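Local structure of FAD:protein FMN transferase (Pseudomonas stutzeri ATCC 14405 = CCUG 16156, 5MGY) at residues A[184-192]-A[219-227]. The protein probably transfers FMN from FAD onto threonine residues of target proteins in a magnesium-dependent reaction, and matures NosR for nitrous oxide reduction. Residues are numbered along the deposited sequence; the frame is centred on the assembly and turned at random.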
# COMPACT_ATOMS: atom_id res chain seq x y z
N THR A 184 0.56 7.74 5.61
CA THR A 184 0.39 6.50 6.44
C THR A 184 1.45 5.48 6.16
O THR A 184 1.15 4.29 6.00
CB THR A 184 -0.97 5.78 6.27
OG1 THR A 184 -1.00 5.04 5.06
CG2 THR A 184 -2.10 6.77 6.26
N GLY A 185 2.68 5.93 6.05
CA GLY A 185 3.82 5.06 5.92
C GLY A 185 4.35 4.89 4.53
O GLY A 185 5.56 4.85 4.35
N GLU A 186 3.48 4.80 3.53
CA GLU A 186 3.94 4.84 2.13
C GLU A 186 4.54 6.21 1.85
O GLU A 186 4.05 7.22 2.32
CB GLU A 186 2.78 4.58 1.14
CG GLU A 186 2.44 3.12 0.94
CD GLU A 186 1.99 2.44 2.21
OE1 GLU A 186 1.36 3.13 3.04
OE2 GLU A 186 2.25 1.21 2.38
N LEU A 187 5.60 6.24 1.05
CA LEU A 187 6.21 7.47 0.68
C LEU A 187 7.04 7.42 -0.55
O LEU A 187 7.42 6.36 -1.03
CB LEU A 187 7.04 8.02 1.82
CG LEU A 187 8.29 7.33 2.37
CD1 LEU A 187 9.51 7.47 1.45
CD2 LEU A 187 8.62 7.93 3.75
N LYS A 188 7.32 8.61 -1.06
CA LYS A 188 8.19 8.79 -2.19
C LYS A 188 8.90 10.16 -2.11
O LYS A 188 8.38 11.14 -1.60
CB LYS A 188 7.40 8.62 -3.46
CG LYS A 188 8.19 8.82 -4.72
CD LYS A 188 7.42 8.46 -5.98
CE LYS A 188 8.29 8.83 -7.19
NZ LYS A 188 7.73 8.77 -8.54
N ALA A 189 10.12 10.21 -2.60
CA ALA A 189 10.82 11.45 -2.64
C ALA A 189 11.58 11.60 -3.92
O ALA A 189 11.92 10.60 -4.57
CB ALA A 189 11.79 11.54 -1.45
N GLU A 190 11.87 12.86 -4.25
CA GLU A 190 12.62 13.22 -5.46
C GLU A 190 13.36 14.52 -5.30
O GLU A 190 13.08 15.28 -4.40
CB GLU A 190 11.67 13.34 -6.62
CG GLU A 190 12.32 13.41 -7.96
CD GLU A 190 11.46 12.86 -9.04
OE1 GLU A 190 11.95 12.87 -10.18
OE2 GLU A 190 10.29 12.43 -8.78
N GLY A 191 14.35 14.73 -6.14
CA GLY A 191 15.21 15.88 -6.05
C GLY A 191 16.18 15.81 -4.89
O GLY A 191 16.42 14.75 -4.30
N ARG A 192 16.73 16.99 -4.59
CA ARG A 192 17.66 17.16 -3.49
C ARG A 192 17.26 18.35 -2.67
O ARG A 192 16.57 19.19 -3.15
CB ARG A 192 19.08 17.30 -4.05
CG ARG A 192 19.56 15.98 -4.67
CD ARG A 192 20.97 16.05 -5.21
NE ARG A 192 21.59 14.74 -5.40
CZ ARG A 192 22.15 13.99 -4.43
NH1 ARG A 192 22.12 14.38 -3.16
NH2 ARG A 192 22.73 12.83 -4.74
N LEU A 219 16.38 8.26 -1.58
CA LEU A 219 15.28 8.17 -2.53
C LEU A 219 15.33 9.33 -3.47
O LEU A 219 15.31 10.49 -3.04
CB LEU A 219 13.95 8.17 -1.81
CG LEU A 219 13.67 6.99 -0.87
CD1 LEU A 219 12.41 7.20 -0.06
CD2 LEU A 219 13.52 5.71 -1.63
N ASP A 220 15.42 9.05 -4.76
CA ASP A 220 15.39 10.11 -5.79
C ASP A 220 14.59 9.54 -6.95
O ASP A 220 15.12 8.94 -7.85
CB ASP A 220 16.82 10.55 -6.22
CG ASP A 220 16.85 11.81 -7.19
OD1 ASP A 220 17.95 12.23 -7.63
OD2 ASP A 220 15.80 12.40 -7.52
N GLY A 221 13.28 9.75 -6.90
CA GLY A 221 12.37 9.27 -7.93
C GLY A 221 11.82 7.91 -7.62
O GLY A 221 11.35 7.23 -8.50
N MET A 222 11.80 7.53 -6.34
CA MET A 222 11.40 6.18 -5.94
C MET A 222 10.47 6.22 -4.73
O MET A 222 10.74 6.95 -3.78
CB MET A 222 12.69 5.39 -5.58
CG MET A 222 13.64 5.11 -6.73
SD MET A 222 12.88 3.86 -7.74
CE MET A 222 14.29 3.07 -8.53
N GLY A 223 9.44 5.38 -4.76
CA GLY A 223 8.50 5.22 -3.62
C GLY A 223 8.81 3.95 -2.85
O GLY A 223 9.41 3.05 -3.40
N VAL A 224 8.40 3.91 -1.59
CA VAL A 224 8.72 2.84 -0.67
C VAL A 224 7.45 2.46 0.04
O VAL A 224 6.62 3.33 0.41
CB VAL A 224 9.72 3.34 0.40
CG1 VAL A 224 9.95 2.36 1.56
CG2 VAL A 224 11.05 3.58 -0.28
N SER A 225 7.28 1.17 0.28
CA SER A 225 6.12 0.76 1.04
C SER A 225 6.50 -0.39 1.92
O SER A 225 7.17 -1.31 1.45
CB SER A 225 5.01 0.34 0.10
OG SER A 225 4.03 -0.41 0.79
N THR A 226 6.01 -0.37 3.16
CA THR A 226 6.35 -1.40 4.14
C THR A 226 5.15 -2.12 4.70
O THR A 226 4.44 -1.59 5.46
CB THR A 226 7.14 -0.80 5.34
OG1 THR A 226 8.31 -0.09 4.90
CG2 THR A 226 7.58 -1.93 6.28
N SER A 227 4.99 -3.38 4.35
CA SER A 227 3.91 -4.18 4.91
C SER A 227 4.34 -4.83 6.22
O SER A 227 5.35 -5.48 6.29
CB SER A 227 3.50 -5.27 3.91
OG SER A 227 2.41 -6.03 4.38
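Gly191 N sits above the plane of the Asp220 carboxylate, meeting OD2 at 3.1 Å and 50° out of that plane, where strands 186-190 and 222-227 run antiparallel, side by side in the middle of the antiparallel sheet of this ApbE-family protein. Glu190 CG lies near the same oxygen; the Glu190 carboxylate, turned 67° from that of Asp220, forms a salt bridge with Lys172 through OE2. At the other end Ser225 OG donates to Glu186 OE2 at 2.9 Å, on its anti lone pair, on the side away from OE1. A bend at chi2 (61°) swings that group toward the serine. The Glu186 side chain also lies about 5 Å from the bound magnesium ion, beside its ligand Asp271, so an alanine here would probably leave Ser225 OG without its acceptor and take a carboxylate from beside the metal site. Between these ends run two backbone hydrogen bonds, Leu187 N to Val224 O and Val224 N to Leu187 O. Leu187, Ala189, Met222 and Val224 share one face; Leu219 packs against Leu187 and Ala189, the two leucines crossing at about a right angle. On the other, Lys188 stretches over Gly223 and Gly221 beside helix 159-173, its CB 3.6 Å from Gly223 CA.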